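Local coordinates for protein serine--tRNA ligase, cytoplasmic (Candida albicans, PDB 3QO8) that attaches serine to tRNA(Ser) in two steps, first activating the amino acid with ATP and then passing it to the acceptor end of the tRNA, at residues A[26-29]-A[30-33]; A[37-40]-A[41-44]. All blocks are in the same frame, centred on the assembly; numbering follows the deposited sequence.

Both contacts are local and share helix 30-65 of the N-terminal domain. Contact 1 (26-29 with 30-33) runs from the turn that ends helix 15-25 into the capped start of helix 30-65. Contact 2 (37-40 with 41-44) lies wholly on that helix and comes next along the chain; the two centres are about 18 Å apart. The centre of contact 1 is about 23 Å from the centre of the chain, that of contact 2 about 32 Å, so the series runs outward along the tRNA-binding extension. Neither belongs to the seryl-adenylate analogue site. A magnesium ion lies about 11 Å from the side chain of Ser28. Glu366 and Ser369, in the catalytic core, bind magnesium in this structure.

Contact 1: residues A[26-29]-A[30-33]; sequences GDSV and ELVD
Ser28 lays its CB and OG against the CD1 methyl of Leu31, three residues on. The fit is close: Ser28 CB to Leu31 CD1 is 3.4 Å, tighter than a usual carbon contact. Ser28 OG is 3.2 Å from Leu31 CD1. The same hydroxyl oxygen accepts a weak hydrogen bond from Leu31 N, at 3.3 Å from N to OG. The torsion makes this possible. With OG turned opposite the backbone N (chi1 -179°), it lies beside the carbonyl carbon and faces Leu31 N. Glu30 CB borders Ser28 OG from another direction, 3.6 Å away.

This is an N-cap arrangement at the start of helix 30-65. Its serine oxygen takes up an amide of the first turn, where no earlier helical carbonyl is available. Val32 N donates to Val29 O at 3.3 Å, a bond from the third residue on. Val32 also brings CB to 3.7 Å from Val29 O.

Just upstream, Gly26 ends helix 15-25 in a Schellman motif, with positive phi. The short link between the two helices is packed against the first one. Val29 touches Lys19 and Lys23, Val32 touches Ile18, and Gln22 NE2 donates to Ser28 O. Leu31 also touches Val108.

Contact 2: residues A[37-40]-A[41-44]; sequences AEYK and EWVK
Val43 places its CG2 methyl over one face of the Tyr39 ring, one helical turn away. This is a CH-pi contact, with Val43 CG2 3.6 Å from the ring centroid. The methyl is offset toward the rim, and its nearest ring atoms are Tyr39 CZ and CE2, each 3.3 Å from CG2. Both torsions serve the contact. Tyr39 CG points opposite its backbone N (chi1 173°), which carries the ring forward along the helix. Val43 CG1 is also opposite its own N (chi1 170°), leaving CG2 beside the N and over the ring.

Trp42 meets the tyrosine differently. Its CE3 is 3.9 Å from Tyr39 CE1, and the two ring planes are inclined by 35°, so the pair is oblique.

Beneath the side chains runs regular alpha-helical bonding, as in Trp42 N to Glu38 O at 2.9 Å. Ala37 O takes two donors, Glu41 N and a water. The water bridges Ala37 O and Glu41 OE2, 2.7 Å from each.

The helix has two sets of neighbours. Tyr39 is buried against the N-terminal loop residues Ile4, Leu8, Glu10 and Lys11. Trp42 NE1 donates to Glu94 OE2, and Glu38 touches Asn100 and Lys104, joining helix 30-65 to helix 74-107, its partner in the coiled-coil arm of this synthetase.

Contact 1: residues A[26-29]-A[30-33]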
# COMPACT_ATOMS: atom_id res chain seq x y z
N GLY A 26 -11.93 9.00 -31.16
CA GLY A 26 -10.67 9.41 -31.75
C GLY A 26 -9.74 8.21 -31.89
O GLY A 26 -8.52 8.37 -31.94
N ASP A 27 -10.31 7.01 -31.95
CA ASP A 27 -9.53 5.79 -32.08
C ASP A 27 -9.68 5.15 -33.47
O ASP A 27 -10.50 5.59 -34.28
CB ASP A 27 -9.91 4.77 -31.00
CG ASP A 27 -9.55 5.24 -29.60
OD1 ASP A 27 -8.80 6.23 -29.47
OD2 ASP A 27 -10.02 4.61 -28.63
N SER A 28 -8.91 4.10 -33.72
CA SER A 28 -8.87 3.49 -35.05
C SER A 28 -10.19 2.90 -35.53
O SER A 28 -10.76 2.01 -34.89
CB SER A 28 -7.78 2.41 -35.09
OG SER A 28 -7.72 1.83 -36.38
N VAL A 29 -10.66 3.40 -36.67
CA VAL A 29 -11.85 2.86 -37.32
C VAL A 29 -11.48 1.65 -38.17
O VAL A 29 -12.31 0.78 -38.45
CB VAL A 29 -12.51 3.93 -38.22
CG1 VAL A 29 -13.68 3.34 -39.01
CG2 VAL A 29 -12.98 5.11 -37.38
N GLU A 30 -10.22 1.59 -38.59
CA GLU A 30 -9.72 0.49 -39.40
C GLU A 30 -9.84 -0.83 -38.65
O GLU A 30 -10.17 -1.87 -39.24
CB GLU A 30 -8.26 0.73 -39.80
CG GLU A 30 -8.06 1.96 -40.67
CD GLU A 30 -6.60 2.23 -40.96
OE1 GLU A 30 -5.77 2.10 -40.04
OE2 GLU A 30 -6.28 2.57 -42.12
N LEU A 31 -9.57 -0.79 -37.34
CA LEU A 31 -9.66 -1.97 -36.49
C LEU A 31 -10.89 -2.82 -36.79
O LEU A 31 -10.81 -4.05 -36.79
CB LEU A 31 -9.69 -1.57 -35.01
CG LEU A 31 -8.42 -1.74 -34.17
CD1 LEU A 31 -7.28 -0.96 -34.79
CD2 LEU A 31 -8.68 -1.29 -32.74
N VAL A 32 -12.01 -2.16 -37.04
CA VAL A 32 -13.27 -2.88 -37.21
C VAL A 32 -13.28 -3.79 -38.44
O VAL A 32 -13.60 -4.98 -38.35
CB VAL A 32 -14.47 -1.93 -37.20
CG1 VAL A 32 -15.76 -2.71 -37.41
CG2 VAL A 32 -14.51 -1.18 -35.88
N ASP A 33 -12.91 -3.23 -39.59
CA ASP A 33 -12.81 -4.02 -40.81
C ASP A 33 -11.81 -5.17 -40.66
O ASP A 33 -12.06 -6.29 -41.11
CB ASP A 33 -12.43 -3.14 -42.00
CG ASP A 33 -13.58 -2.28 -42.48
OD1 ASP A 33 -14.72 -2.80 -42.58
OD2 ASP A 33 -13.35 -1.08 -42.75

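Contact 2: residues A[37-40]-A[41-44]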
# COMPACT_ATOMS: atom_id res chain seq x y z
N ALA A 37 -12.40 -9.22 -41.07
CA ALA A 37 -11.66 -10.05 -42.02
C ALA A 37 -11.07 -11.27 -41.30
O ALA A 37 -11.28 -12.41 -41.72
CB ALA A 37 -10.56 -9.23 -42.70
N GLU A 38 -10.34 -11.01 -40.22
CA GLU A 38 -9.71 -12.10 -39.48
C GLU A 38 -10.75 -13.10 -38.97
O GLU A 38 -10.49 -14.30 -38.94
CB GLU A 38 -8.86 -11.54 -38.34
CG GLU A 38 -7.85 -10.51 -38.83
CD GLU A 38 -6.66 -10.34 -37.91
OE1 GLU A 38 -6.66 -10.95 -36.81
OE2 GLU A 38 -5.72 -9.61 -38.28
N TYR A 39 -11.93 -12.62 -38.60
CA TYR A 39 -12.97 -13.55 -38.19
C TYR A 39 -13.32 -14.53 -39.32
O TYR A 39 -13.54 -15.72 -39.09
CB TYR A 39 -14.22 -12.83 -37.73
CG TYR A 39 -15.35 -13.81 -37.48
CD1 TYR A 39 -15.43 -14.51 -36.29
CD2 TYR A 39 -16.32 -14.04 -38.45
CE1 TYR A 39 -16.44 -15.41 -36.05
CE2 TYR A 39 -17.34 -14.94 -38.23
CZ TYR A 39 -17.40 -15.62 -37.03
OH TYR A 39 -18.41 -16.51 -36.80
N LYS A 40 -13.41 -14.01 -40.54
CA LYS A 40 -13.76 -14.85 -41.67
C LYS A 40 -12.67 -15.87 -41.94
O LYS A 40 -12.96 -17.02 -42.28
CB LYS A 40 -14.02 -14.01 -42.92
CG LYS A 40 -15.19 -13.05 -42.78
CD LYS A 40 -15.59 -12.45 -44.13
CE LYS A 40 -16.71 -11.43 -43.95
NZ LYS A 40 -16.95 -10.64 -45.19
N GLU A 41 -11.41 -15.46 -41.80
CA GLU A 41 -10.30 -16.40 -41.95
C GLU A 41 -10.41 -17.49 -40.89
O GLU A 41 -10.26 -18.67 -41.18
CB GLU A 41 -8.96 -15.68 -41.85
CG GLU A 41 -8.75 -14.70 -42.98
CD GLU A 41 -9.03 -15.32 -44.34
OE1 GLU A 41 -8.71 -16.52 -44.52
OE2 GLU A 41 -9.58 -14.62 -45.23
N TRP A 42 -10.70 -17.08 -39.67
CA TRP A 42 -10.85 -18.03 -38.58
C TRP A 42 -11.95 -19.05 -38.89
O TRP A 42 -11.75 -20.25 -38.73
CB TRP A 42 -11.14 -17.31 -37.27
CG TRP A 42 -11.36 -18.25 -36.16
CD1 TRP A 42 -10.41 -18.88 -35.42
CD2 TRP A 42 -12.63 -18.71 -35.68
NE1 TRP A 42 -11.00 -19.70 -34.49
CE2 TRP A 42 -12.36 -19.62 -34.63
CE3 TRP A 42 -13.96 -18.45 -36.03
CZ2 TRP A 42 -13.38 -20.26 -33.92
CZ3 TRP A 42 -14.97 -19.09 -35.32
CH2 TRP A 42 -14.67 -19.98 -34.29
N VAL A 43 -13.10 -18.56 -39.36
CA VAL A 43 -14.22 -19.44 -39.70
C VAL A 43 -13.82 -20.43 -40.78
O VAL A 43 -14.17 -21.61 -40.70
CB VAL A 43 -15.46 -18.65 -40.16
CG1 VAL A 43 -16.50 -19.59 -40.74
CG2 VAL A 43 -16.04 -17.85 -39.01
N LYS A 44 -13.11 -19.95 -41.80
CA LYS A 44 -12.62 -20.81 -42.87
C LYS A 44 -11.78 -21.95 -42.31
O LYS A 44 -11.96 -23.12 -42.67
CB LYS A 44 -11.81 -20.00 -43.89
CG LYS A 44 -12.68 -19.19 -44.85
CD LYS A 44 -11.93 -18.01 -45.46
CE LYS A 44 -10.66 -18.44 -46.17
NZ LYS A 44 -10.92 -19.28 -47.37
O HOH W 1 -11.43 -12.84 -44.39